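Local coordinates for protein alpha-1,3-glucanase (Streptomyces thermodiastaticus, PDB 7C7D) that hydrolyses the alpha-1,3-glucosidic bonds of alpha-1,3-glucan, as a thermostable glycoside hydrolase of family GH87, at residues Gln99-Thr104 / Val188-Ala193; Leu112-Ser117 / Val179-Thr184; Gly207-Thr212 / Arg229-Ala234; Ile432-Gln437 / Gly448-Asp453; Leu474-Tyr479 / Val487-Thr492. All coordinates share one frame; numbering follows the deposited sequence.

Contact 1. Residues Gln99-Thr104 / Val188-Ala193; sequences QRVEFT and VTVDVA. With CA (calcium ion), chain C.
Phe103 and Ala193 meet in a CH-pi contact in which the methyl group CB of Ala193 lies over a face of the ring, 4.0 Å from its centroid and displaced toward the rim at CZ. The Phe103 side chain is swung beside its own backbone N, with CG anti to the carbonyl carbon (chi1 -69°), and reaches across the gap. The remaining apolar contacts are looser. Val190 CG1 sits at the ring edge, 4.3 Å from Phe103 CZ, and the same methyl meets Val101 CG1 at 4.4 Å. Strand 100-104 belongs to one antiparallel sheet and strand 188-196 to another, and these side chains fill part of the core of the beta-sandwich that the two sheets form. Val190 and Ala193 can both face inward although two residues separate them, because Asp191 and Val192 both pair with Ala115, consistent with a classic beta bulge. The bulge lets Val192 as well as Asp191 point away from strand 100-104 before Ala193 turns inward again; Asp191 chelates the calcium ion through OD1 at 2.3 Å and its backbone O at 2.6 Å. Glu63, Glu65, Ser88 and Gln91 also bind the ion.

Contact 2. Residues Leu112-Ser117 / Val179-Thr184; sequences LTVAYS and VTLQAT
Leu181 meets both Leu112 and Val114, offering one of its methyls to each. With CG beside the backbone N and anti to the carbonyl carbon (chi1 -51°), its side chain projects straight across to Val114, and the two approach tip to tip. CD1 nestles against both prongs of the valine, 3.9 Å from Val114 CG2 and equally far from CG1. These prongs straddle the approach because CG1 stands anti to the valine N while CG2 stands anti to its carbonyl carbon. The other methyl, Leu181 CD2, lies 4.0 Å from Leu112 CD2. Here the two leucines slide past each other in opposite directions; Leu112 has its CG anti to the backbone N (chi1 175°). The same CD2 of Leu112 also touches Val179 CG1 at 4.2 Å, so that it rests against two successive inward-facing residues of strand 178-183. Val101 and Phe103 from the adjacent strand pack on Leu181 as well. The strand axes are 11.0 Å apart at closest and cross at -45°, a separation bridged by side chains alone, as is characteristic of face-to-face sheets in a beta-sandwich core.

Contact 3. Residues Gly207-Thr212 / Arg229-Ala234; sequences GSVSVT and RDAIAA
Val209 reaches the helix with both of its methyls. CG1, anti to the backbone N, lies 4.2 Å from Ala231 CB and marginally touches Ala234 CB at 4.5 Å, whereas CG2 lies 4.1 Å from the carbonyl O of Ala234, the last residue of the helix. The two alanines are three residues apart and therefore share one face of the helix, whose side chains toward the strand are single methyl groups, which lets the backbones come close. Ser210 points its side chain away from the helix, and its OG is hydrogen-bonded at 2.7 Å to Thr212 OG1, a polar link that stays within the chain leaving the strand. Val211 returns to the contact: its CG1, beside the backbone N (chi1 -64°), is 4.0 Å from Ala231 CB. Ala231 is thus received between two valines of alternate positions, and its CA comes within 5.7 Å of Val211 CA. Val240 of the following strand packs on both Val211 and Ala231. Helix 225-234 links strand 209-210 to its parallel neighbour 238-242 at the start of the parallel beta-helix, and probably caps the first coil, as in other pectate lyase-like proteins.

Contact 4. Residues Ile432-Gln437 / Gly448-Asp453; sequences IAISNQ and GTITVD
Ile434 fits closely against Ile450 and Val452 in the tight part of this contact. Its CD1 lies 3.9 Å from Val452 CG2 and 4.1 Å from Ile450 CG2, while its own CG2 meets that same isoleucine methyl at 4.0 Å. Both branches are engaged because CG1 is set beside the backbone N (chi1 -54°) and CG2 beside the carbonyl carbon, and the side chain slides alongside each partner instead of meeting it head-on. Cutting this side chain back to an alanine is likely to open a gap between the strands and leave the methyls of Ile450 and Val452 without their common partner. The packing is less close where Ile432 CD1 lies 4.2 Å from Val452 CG1, tip to tip. The two strands run in nearly opposite directions (170°), their axes 10.1 Å apart at closest, and belong to different parallel sheets, so these residues stack in the interior of the parallel beta-helix, between two of its faces. Leu474 of the next coil also packs on Val452. The outward side of strand 449-453 is polar and partly exposed: Thr449, Thr451 and Asp453 alternate with the core residues, and Asp453 OD1 is hydrogen-bonded to Thr490. After Ile434 the strand ends in an ST turn, in which Ser435 OG accepts from the backbone N of Gln437 at 2.9 Å.

Contact 5. Residues Leu474-Tyr479 / Val487-Thr492; sequences LRVDSY and VDITDT
Strand 474-477, with Leu474 and Val476 facing inward, runs nearly antiparallel (172°) to strand 487-490 at an axis distance of 10.4 Å, too far for backbone pairing, so side chains bridge the gap. Ile489 is the centre of the contact. Its CG2 lies 3.7 Å from Leu474 CD1, while its CD1 faces both inward residues, 3.8 Å from Leu474 CD2 and 3.9 Å from Val476 CG2. The leucine fork therefore engages both branches of the isoleucine. This follows from Ile489 placing CG1 beside its backbone N (chi1 -57°) and CG2 beside its carbonyl carbon, so that the two branches spread along the strand. At the margins the packing is looser: Val476 CG2 meets Val487 CG1 at 4.3 Å, and Leu474 CD1 is at the same separation from Thr492 CG2, just past the corner at Asp491 where the chain passes to another face of the beta-helix. Phe502 and Val517 from the next coil also pack on Ile489. On the opposite side of strand 474-477, Arg475 NE forms a salt bridge with Asp477 OD2 at 3.1 Å, nearly straight at 164°. The carboxylate oxygen is met on its anti side, the donor somewhat tilted from the carboxylate plane, and lies close to the guanidinium plane. Ser430 and Asn405 bind Arg475 NH1, so partners at two nitrogens restrain the rotation of the group. The chemistry divides by face: nondirectional apolar contacts fill the interior, while the charged pair, also buried, is held by directional bonds on the other side of the same strand.

In the fold
From the N terminus, contact 1 closes a loop of 83 intervening residues between 99-104 and 188-193, and contact 2 is nested inside it. The two share both sheets of the beta-sandwich: 100-104 neighbours 178-183 in one, and 109-117 neighbours 188-196 in the other. The chain then enters the beta-helix, where contact 3 closes a short loop at its beginning, its centre about 42 Å from that of contact 1. Contacts 4 and 5 follow in series much farther along, closing short loops of 10 and 7 residues. Lying about 6 Å apart between centres, they join the same two faces in adjoining coils, with strands 432-435 and 474-477 side by side, and likewise 449-458 and 486-495.

Contact 1. Residues Gln99-Thr104 / Val188-Ala193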
# COMPACT_ATOMS: atom_id res chain seq x y z
N GLN A 99 -24.48 -15.00 12.61
CA GLN A 99 -23.45 -15.80 12.00
C GLN A 99 -22.10 -15.35 12.48
O GLN A 99 -21.91 -14.22 12.92
CB GLN A 99 -23.61 -15.77 10.46
CG GLN A 99 -25.01 -16.30 10.00
CD GLN A 99 -25.33 -16.12 8.53
OE1 GLN A 99 -24.71 -15.33 7.82
NE2 GLN A 99 -26.37 -16.82 8.09
N ARG A 100 -21.17 -16.29 12.44
CA ARG A 100 -19.88 -16.09 13.05
C ARG A 100 -18.81 -16.66 12.14
O ARG A 100 -19.08 -17.49 11.27
CB ARG A 100 -19.81 -16.74 14.43
CG ARG A 100 -20.07 -18.23 14.42
CD ARG A 100 -20.27 -18.77 15.82
NE ARG A 100 -21.21 -19.89 15.89
CZ ARG A 100 -22.52 -19.77 16.10
NH1 ARG A 100 -23.07 -18.57 16.26
NH2 ARG A 100 -23.28 -20.86 16.14
N VAL A 101 -17.60 -16.19 12.35
CA VAL A 101 -16.44 -16.79 11.73
C VAL A 101 -15.45 -17.08 12.85
O VAL A 101 -15.17 -16.21 13.68
CB VAL A 101 -15.84 -15.91 10.62
CG1 VAL A 101 -15.53 -14.52 11.14
CG2 VAL A 101 -14.59 -16.55 10.04
N GLU A 102 -14.98 -18.32 12.91
CA GLU A 102 -14.15 -18.81 14.01
C GLU A 102 -12.75 -19.03 13.46
O GLU A 102 -12.52 -19.94 12.66
CB GLU A 102 -14.73 -20.11 14.55
CG GLU A 102 -13.96 -20.69 15.71
CD GLU A 102 -14.63 -21.92 16.27
OE1 GLU A 102 -15.78 -22.21 15.87
OE2 GLU A 102 -14.01 -22.60 17.12
N PHE A 103 -11.81 -18.19 13.90
CA PHE A 103 -10.43 -18.27 13.45
C PHE A 103 -9.63 -19.14 14.39
O PHE A 103 -9.79 -19.08 15.61
CB PHE A 103 -9.80 -16.87 13.47
CG PHE A 103 -10.35 -15.94 12.43
CD1 PHE A 103 -9.77 -15.86 11.18
CD2 PHE A 103 -11.42 -15.11 12.72
CE1 PHE A 103 -10.27 -14.99 10.22
CE2 PHE A 103 -11.92 -14.24 11.78
CZ PHE A 103 -11.34 -14.18 10.53
N THR A 104 -8.75 -19.95 13.82
CA THR A 104 -7.72 -20.61 14.61
C THR A 104 -6.53 -19.66 14.69
O THR A 104 -5.99 -19.23 13.67
CB THR A 104 -7.32 -21.95 13.99
OG1 THR A 104 -8.44 -22.84 14.05
CG2 THR A 104 -6.16 -22.56 14.76
N VAL A 188 -22.02 -8.00 8.38
CA VAL A 188 -20.61 -7.67 8.24
C VAL A 188 -19.97 -8.66 7.28
O VAL A 188 -20.08 -9.88 7.47
CB VAL A 188 -19.88 -7.70 9.60
CG1 VAL A 188 -18.43 -7.24 9.42
CG2 VAL A 188 -20.61 -6.84 10.63
N THR A 189 -19.28 -8.15 6.27
CA THR A 189 -18.49 -8.98 5.37
C THR A 189 -17.05 -8.93 5.86
O THR A 189 -16.41 -7.89 5.80
CB THR A 189 -18.64 -8.50 3.93
OG1 THR A 189 -20.02 -8.63 3.55
CG2 THR A 189 -17.78 -9.33 2.99
N VAL A 190 -16.57 -10.05 6.39
CA VAL A 190 -15.25 -10.14 6.99
C VAL A 190 -14.26 -10.66 5.96
O VAL A 190 -14.47 -11.72 5.37
CB VAL A 190 -15.26 -11.03 8.24
CG1 VAL A 190 -13.88 -11.07 8.89
CG2 VAL A 190 -16.31 -10.52 9.25
N ASP A 191 -13.18 -9.92 5.75
CA ASP A 191 -12.20 -10.26 4.71
C ASP A 191 -11.03 -11.08 5.26
O ASP A 191 -10.72 -12.16 4.75
CB ASP A 191 -11.69 -8.96 4.09
CG ASP A 191 -10.67 -9.18 3.00
OD1 ASP A 191 -10.49 -10.35 2.56
OD2 ASP A 191 -10.05 -8.18 2.58
N VAL A 192 -10.37 -10.56 6.29
CA VAL A 192 -9.12 -11.11 6.80
C VAL A 192 -8.93 -10.53 8.19
O VAL A 192 -9.36 -9.41 8.47
CB VAL A 192 -7.94 -10.78 5.84
CG1 VAL A 192 -7.84 -9.28 5.54
CG2 VAL A 192 -6.61 -11.33 6.37
N ALA A 193 -8.30 -11.30 9.07
CA ALA A 193 -7.99 -10.86 10.42
C ALA A 193 -6.50 -10.99 10.68
O ALA A 193 -5.88 -11.99 10.29
CB ALA A 193 -8.78 -11.67 11.46
CA CA C . -10.20 -12.58 2.25

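Contact 2. Residues Leu112-Ser117 / Val179-Thr184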
# COMPACT_ATOMS: atom_id res chain seq x y z
N LEU A 112 -5.96 -7.64 17.77
CA LEU A 112 -6.69 -8.10 16.60
C LEU A 112 -7.01 -6.91 15.71
O LEU A 112 -7.50 -5.89 16.20
CB LEU A 112 -8.00 -8.73 17.08
CG LEU A 112 -9.01 -9.20 16.04
CD1 LEU A 112 -8.40 -10.30 15.20
CD2 LEU A 112 -10.27 -9.70 16.73
N THR A 113 -6.71 -7.03 14.42
CA THR A 113 -7.17 -6.08 13.41
C THR A 113 -7.98 -6.85 12.38
O THR A 113 -7.54 -7.90 11.91
CB THR A 113 -6.00 -5.36 12.73
OG1 THR A 113 -5.22 -4.68 13.72
CG2 THR A 113 -6.51 -4.34 11.71
N VAL A 114 -9.15 -6.34 12.03
CA VAL A 114 -10.06 -7.02 11.11
C VAL A 114 -10.39 -6.10 9.95
O VAL A 114 -10.83 -4.96 10.15
CB VAL A 114 -11.35 -7.45 11.83
CG1 VAL A 114 -12.29 -8.16 10.86
CG2 VAL A 114 -11.02 -8.35 13.01
N ALA A 115 -10.19 -6.59 8.73
CA ALA A 115 -10.64 -5.89 7.53
C ALA A 115 -12.03 -6.39 7.17
O ALA A 115 -12.27 -7.60 7.11
CB ALA A 115 -9.67 -6.15 6.37
N TYR A 116 -12.96 -5.46 6.95
CA TYR A 116 -14.37 -5.81 6.84
C TYR A 116 -15.06 -4.74 6.01
O TYR A 116 -14.53 -3.65 5.80
CB TYR A 116 -15.02 -5.86 8.24
CG TYR A 116 -15.15 -4.45 8.77
CD1 TYR A 116 -14.07 -3.82 9.39
CD2 TYR A 116 -16.31 -3.71 8.56
CE1 TYR A 116 -14.15 -2.50 9.81
CE2 TYR A 116 -16.38 -2.39 8.95
CZ TYR A 116 -15.31 -1.79 9.58
OH TYR A 116 -15.39 -0.49 10.00
N SER A 117 -16.29 -5.04 5.60
CA SER A 117 -17.18 -4.06 4.99
C SER A 117 -18.57 -4.20 5.60
O SER A 117 -19.00 -5.31 5.93
CB SER A 117 -17.27 -4.32 3.48
OG SER A 117 -18.09 -3.37 2.82
N VAL A 179 -10.48 -17.57 18.06
CA VAL A 179 -11.07 -16.24 18.15
C VAL A 179 -12.24 -16.20 17.18
O VAL A 179 -12.06 -16.44 15.98
CB VAL A 179 -10.05 -15.13 17.83
CG1 VAL A 179 -10.74 -13.77 17.75
CG2 VAL A 179 -8.95 -15.11 18.89
N THR A 180 -13.43 -15.94 17.70
CA THR A 180 -14.65 -15.94 16.91
C THR A 180 -15.21 -14.53 16.83
O THR A 180 -15.31 -13.83 17.84
CB THR A 180 -15.69 -16.89 17.51
OG1 THR A 180 -15.15 -18.22 17.54
CG2 THR A 180 -16.96 -16.90 16.66
N LEU A 181 -15.56 -14.12 15.62
CA LEU A 181 -16.25 -12.86 15.39
C LEU A 181 -17.71 -13.18 15.11
O LEU A 181 -18.01 -14.02 14.25
CB LEU A 181 -15.64 -12.13 14.19
CG LEU A 181 -14.12 -11.95 14.21
CD1 LEU A 181 -13.66 -11.18 12.99
CD2 LEU A 181 -13.69 -11.26 15.50
N GLN A 182 -18.61 -12.54 15.84
CA GLN A 182 -20.04 -12.84 15.78
C GLN A 182 -20.80 -11.56 15.45
O GLN A 182 -20.76 -10.59 16.21
CB GLN A 182 -20.53 -13.40 17.11
CG GLN A 182 -21.99 -13.79 17.12
CD GLN A 182 -22.22 -15.14 17.75
OE1 GLN A 182 -21.71 -16.15 17.27
NE2 GLN A 182 -22.95 -15.15 18.85
N ALA A 183 -21.50 -11.57 14.32
CA ALA A 183 -22.32 -10.42 13.93
C ALA A 183 -23.59 -10.40 14.78
O ALA A 183 -24.11 -11.45 15.12
CB ALA A 183 -22.70 -10.51 12.45
N THR A 184 -24.07 -9.21 15.14
CA THR A 184 -25.23 -9.12 16.02
C THR A 184 -26.22 -8.04 15.59
O THR A 184 -27.43 -8.22 15.76
CB THR A 184 -24.82 -8.86 17.47
OG1 THR A 184 -24.10 -7.62 17.56
CG2 THR A 184 -23.96 -10.00 18.02

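Contact 3. Residues Gly207-Thr212 / Arg229-Ala234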
# COMPACT_ATOMS: atom_id res chain seq x y z
N GLY A 207 13.94 12.78 30.94
CA GLY A 207 14.24 14.06 30.34
C GLY A 207 13.27 14.51 29.26
O GLY A 207 13.43 15.63 28.74
N SER A 208 12.28 13.70 28.91
CA SER A 208 11.34 14.10 27.88
C SER A 208 10.31 15.08 28.44
O SER A 208 10.07 15.15 29.65
CB SER A 208 10.65 12.88 27.27
OG SER A 208 9.97 12.13 28.27
N VAL A 209 9.71 15.84 27.53
CA VAL A 209 8.68 16.82 27.87
C VAL A 209 7.34 16.23 27.48
O VAL A 209 7.10 15.95 26.30
CB VAL A 209 8.92 18.14 27.12
CG1 VAL A 209 7.78 19.12 27.39
CG2 VAL A 209 10.26 18.74 27.50
N SER A 210 6.45 16.04 28.45
CA SER A 210 5.15 15.45 28.18
C SER A 210 4.18 16.49 27.63
O SER A 210 4.12 17.62 28.13
CB SER A 210 4.57 14.84 29.45
OG SER A 210 3.24 14.39 29.24
N VAL A 211 3.42 16.10 26.60
CA VAL A 211 2.40 16.99 26.06
C VAL A 211 1.33 17.32 27.09
O VAL A 211 0.74 18.40 27.06
CB VAL A 211 1.78 16.43 24.76
CG1 VAL A 211 2.81 16.33 23.66
CG2 VAL A 211 1.13 15.08 25.00
N THR A 212 1.05 16.39 28.02
CA THR A 212 0.04 16.67 29.03
C THR A 212 0.51 17.73 30.02
O THR A 212 -0.32 18.46 30.58
CB THR A 212 -0.40 15.39 29.74
OG1 THR A 212 0.74 14.73 30.31
CG2 THR A 212 -1.10 14.46 28.76
N ARG A 229 2.42 21.90 20.04
CA ARG A 229 3.29 22.97 19.56
C ARG A 229 4.19 23.48 20.68
O ARG A 229 5.40 23.65 20.48
CB ARG A 229 2.39 24.08 19.03
CG ARG A 229 3.03 25.18 18.22
CD ARG A 229 1.89 26.02 17.67
NE ARG A 229 2.32 27.21 16.97
CZ ARG A 229 1.54 28.27 16.78
NH1 ARG A 229 0.30 28.26 17.25
NH2 ARG A 229 1.99 29.33 16.12
N ASP A 230 3.62 23.70 21.86
CA ASP A 230 4.41 24.19 22.99
C ASP A 230 5.44 23.16 23.44
O ASP A 230 6.57 23.52 23.80
CB ASP A 230 3.49 24.56 24.16
CG ASP A 230 2.63 25.78 23.87
OD1 ASP A 230 2.96 26.54 22.94
OD2 ASP A 230 1.63 25.97 24.59
N ALA A 231 5.07 21.88 23.45
CA ALA A 231 6.01 20.84 23.85
C ALA A 231 7.18 20.75 22.87
O ALA A 231 8.33 20.63 23.28
CB ALA A 231 5.30 19.50 23.97
N ILE A 232 6.88 20.82 21.57
CA ILE A 232 7.94 20.78 20.56
C ILE A 232 8.92 21.93 20.76
O ILE A 232 10.14 21.75 20.71
CB ILE A 232 7.32 20.78 19.15
CG1 ILE A 232 6.62 19.45 18.89
CG2 ILE A 232 8.38 21.06 18.09
CD1 ILE A 232 5.74 19.46 17.65
N ALA A 233 8.40 23.14 21.01
CA ALA A 233 9.26 24.28 21.25
C ALA A 233 10.11 24.11 22.50
O ALA A 233 11.26 24.56 22.54
CB ALA A 233 8.43 25.57 21.33
N ALA A 234 9.57 23.44 23.52
CA ALA A 234 10.28 23.26 24.79
C ALA A 234 11.23 22.07 24.77
O ALA A 234 12.04 21.94 25.70
CB ALA A 234 9.28 23.09 25.93

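Contact 4. Residues Ile432-Gln437 / Gly448-Asp453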
# COMPACT_ATOMS: atom_id res chain seq x y z
N ILE A 432 3.72 -3.73 -9.84
CA ILE A 432 4.79 -2.74 -9.91
C ILE A 432 4.74 -2.08 -11.29
O ILE A 432 4.65 -2.77 -12.31
CB ILE A 432 6.18 -3.38 -9.70
CG1 ILE A 432 6.32 -3.90 -8.26
CG2 ILE A 432 7.29 -2.38 -10.03
CD1 ILE A 432 7.56 -4.76 -8.02
N ALA A 433 4.82 -0.75 -11.31
CA ALA A 433 4.95 0.01 -12.54
C ALA A 433 6.23 0.83 -12.50
O ALA A 433 6.46 1.58 -11.54
CB ALA A 433 3.74 0.94 -12.73
N ILE A 434 7.06 0.68 -13.53
CA ILE A 434 8.26 1.49 -13.74
C ILE A 434 7.95 2.34 -14.97
O ILE A 434 7.80 1.79 -16.07
CB ILE A 434 9.50 0.61 -13.96
CG1 ILE A 434 9.69 -0.40 -12.82
CG2 ILE A 434 10.75 1.49 -14.18
CD1 ILE A 434 9.83 0.22 -11.43
N SER A 435 7.80 3.65 -14.80
CA SER A 435 7.04 4.42 -15.77
C SER A 435 7.66 5.79 -16.06
O SER A 435 8.20 6.46 -15.18
CB SER A 435 5.62 4.62 -15.26
OG SER A 435 4.89 5.42 -16.16
N ASN A 436 7.52 6.21 -17.33
CA ASN A 436 7.80 7.57 -17.77
C ASN A 436 6.53 8.37 -18.04
O ASN A 436 6.53 9.31 -18.85
CB ASN A 436 8.72 7.56 -19.00
CG ASN A 436 10.19 7.52 -18.63
OD1 ASN A 436 10.57 7.89 -17.52
ND2 ASN A 436 11.03 7.07 -19.56
N GLN A 437 5.42 8.03 -17.38
CA GLN A 437 4.20 8.83 -17.44
C GLN A 437 4.39 10.06 -16.57
O GLN A 437 4.63 9.95 -15.36
CB GLN A 437 3.01 8.00 -16.96
CG GLN A 437 1.66 8.69 -17.14
CD GLN A 437 0.47 7.77 -16.93
OE1 GLN A 437 0.62 6.64 -16.49
NE2 GLN A 437 -0.72 8.27 -17.24
N GLY A 448 19.67 6.61 -15.01
CA GLY A 448 20.60 5.77 -14.26
C GLY A 448 20.17 4.32 -14.33
O GLY A 448 19.92 3.80 -15.42
N THR A 449 20.09 3.68 -13.17
CA THR A 449 19.71 2.28 -13.07
C THR A 449 18.49 2.16 -12.18
O THR A 449 18.46 2.71 -11.07
CB THR A 449 20.86 1.46 -12.47
OG1 THR A 449 22.02 1.62 -13.29
CG2 THR A 449 20.50 -0.02 -12.39
N ILE A 450 17.48 1.45 -12.66
CA ILE A 450 16.31 1.12 -11.86
C ILE A 450 16.43 -0.36 -11.51
O ILE A 450 16.39 -1.21 -12.40
CB ILE A 450 15.00 1.39 -12.61
CG1 ILE A 450 15.02 2.78 -13.28
CG2 ILE A 450 13.82 1.24 -11.66
CD1 ILE A 450 15.16 3.95 -12.32
N THR A 451 16.58 -0.65 -10.23
CA THR A 451 16.81 -2.00 -9.74
C THR A 451 15.52 -2.52 -9.13
O THR A 451 15.04 -2.00 -8.13
CB THR A 451 17.92 -1.97 -8.69
OG1 THR A 451 19.13 -1.47 -9.27
CG2 THR A 451 18.17 -3.36 -8.13
N VAL A 452 14.95 -3.55 -9.74
CA VAL A 452 13.70 -4.15 -9.30
C VAL A 452 14.01 -5.60 -8.97
O VAL A 452 14.02 -6.46 -9.85
CB VAL A 452 12.61 -4.02 -10.38
CG1 VAL A 452 11.28 -4.59 -9.88
CG2 VAL A 452 12.47 -2.57 -10.84
N ASP A 453 14.28 -5.89 -7.69
CA ASP A 453 14.88 -7.16 -7.30
C ASP A 453 14.11 -7.84 -6.18
O ASP A 453 13.79 -7.21 -5.17
CB ASP A 453 16.32 -6.95 -6.82
CG ASP A 453 16.95 -8.23 -6.31
OD1 ASP A 453 17.13 -9.18 -7.11
OD2 ASP A 453 17.23 -8.32 -5.10

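Contact 5. Residues Leu474-Tyr479 / Val487-Thr492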
# COMPACT_ATOMS: atom_id res chain seq x y z
N LEU A 474 3.78 -6.77 -13.61
CA LEU A 474 4.90 -5.85 -13.55
C LEU A 474 5.00 -5.20 -14.92
O LEU A 474 5.12 -5.91 -15.92
CB LEU A 474 6.20 -6.60 -13.22
CG LEU A 474 7.45 -5.78 -12.88
CD1 LEU A 474 8.41 -6.63 -12.07
CD2 LEU A 474 8.13 -5.25 -14.13
N ARG A 475 4.94 -3.88 -14.97
CA ARG A 475 5.06 -3.21 -16.26
C ARG A 475 6.19 -2.19 -16.28
O ARG A 475 6.49 -1.54 -15.28
CB ARG A 475 3.75 -2.59 -16.74
CG ARG A 475 3.39 -1.25 -16.14
CD ARG A 475 2.13 -0.70 -16.85
NE ARG A 475 1.85 0.67 -16.43
CZ ARG A 475 1.20 0.99 -15.32
NH1 ARG A 475 0.73 0.04 -14.51
NH2 ARG A 475 1.02 2.26 -15.01
N VAL A 476 6.81 -2.09 -17.45
CA VAL A 476 7.71 -1.00 -17.81
C VAL A 476 7.00 -0.21 -18.90
O VAL A 476 6.60 -0.78 -19.93
CB VAL A 476 9.08 -1.50 -18.28
CG1 VAL A 476 9.99 -0.32 -18.61
CG2 VAL A 476 9.72 -2.39 -17.22
N ASP A 477 6.82 1.09 -18.66
CA ASP A 477 5.86 1.90 -19.41
C ASP A 477 6.55 3.17 -19.91
O ASP A 477 6.76 4.12 -19.14
CB ASP A 477 4.69 2.21 -18.50
CG ASP A 477 3.49 2.79 -19.23
OD1 ASP A 477 3.63 3.28 -20.37
OD2 ASP A 477 2.38 2.77 -18.62
N SER A 478 6.89 3.21 -21.20
CA SER A 478 7.55 4.37 -21.80
C SER A 478 6.52 5.42 -22.23
O SER A 478 6.45 5.85 -23.38
CB SER A 478 8.36 3.89 -23.00
OG SER A 478 7.51 3.18 -23.88
N TYR A 479 5.72 5.87 -21.26
CA TYR A 479 4.48 6.57 -21.58
C TYR A 479 4.73 7.88 -22.31
O TYR A 479 4.23 8.09 -23.42
CB TYR A 479 3.67 6.77 -20.30
CG TYR A 479 2.23 7.20 -20.52
CD1 TYR A 479 1.93 8.47 -21.00
CD2 TYR A 479 1.18 6.35 -20.22
CE1 TYR A 479 0.62 8.87 -21.20
CE2 TYR A 479 -0.14 6.74 -20.41
CZ TYR A 479 -0.40 8.00 -20.91
OH TYR A 479 -1.70 8.43 -21.11
N VAL A 487 16.98 -0.82 -16.77
CA VAL A 487 15.99 -1.38 -15.86
C VAL A 487 16.31 -2.86 -15.70
O VAL A 487 16.24 -3.63 -16.66
CB VAL A 487 14.56 -1.17 -16.36
CG1 VAL A 487 13.56 -1.74 -15.36
CG2 VAL A 487 14.29 0.32 -16.60
N ASP A 488 16.70 -3.25 -14.48
CA ASP A 488 17.13 -4.61 -14.17
C ASP A 488 16.09 -5.24 -13.26
O ASP A 488 15.95 -4.84 -12.10
CB ASP A 488 18.49 -4.58 -13.47
CG ASP A 488 19.58 -4.05 -14.35
OD1 ASP A 488 19.63 -4.41 -15.54
OD2 ASP A 488 20.42 -3.27 -13.85
N ILE A 489 15.38 -6.24 -13.78
CA ILE A 489 14.27 -6.87 -13.09
C ILE A 489 14.72 -8.29 -12.76
O ILE A 489 14.77 -9.16 -13.64
CB ILE A 489 13.00 -6.86 -13.93
CG1 ILE A 489 12.62 -5.42 -14.31
CG2 ILE A 489 11.86 -7.54 -13.20
CD1 ILE A 489 11.70 -5.31 -15.51
N THR A 490 15.04 -8.53 -11.49
CA THR A 490 15.70 -9.76 -11.09
C THR A 490 14.96 -10.44 -9.95
O THR A 490 14.38 -9.79 -9.08
CB THR A 490 17.15 -9.52 -10.65
OG1 THR A 490 17.16 -8.54 -9.61
CG2 THR A 490 17.98 -9.01 -11.80
N ASP A 491 15.01 -11.78 -9.96
CA ASP A 491 14.49 -12.61 -8.88
C ASP A 491 13.06 -12.23 -8.50
O ASP A 491 12.73 -11.98 -7.34
CB ASP A 491 15.42 -12.63 -7.68
CG ASP A 491 16.70 -13.38 -7.97
OD1 ASP A 491 16.78 -14.05 -9.03
OD2 ASP A 491 17.63 -13.30 -7.15
N THR A 492 12.20 -12.21 -9.51
CA THR A 492 10.80 -11.86 -9.31
C THR A 492 9.96 -13.13 -9.23
O THR A 492 10.09 -14.02 -10.08
CB THR A 492 10.28 -10.98 -10.45
OG1 THR A 492 11.20 -9.92 -10.71
CG2 THR A 492 8.94 -10.37 -10.08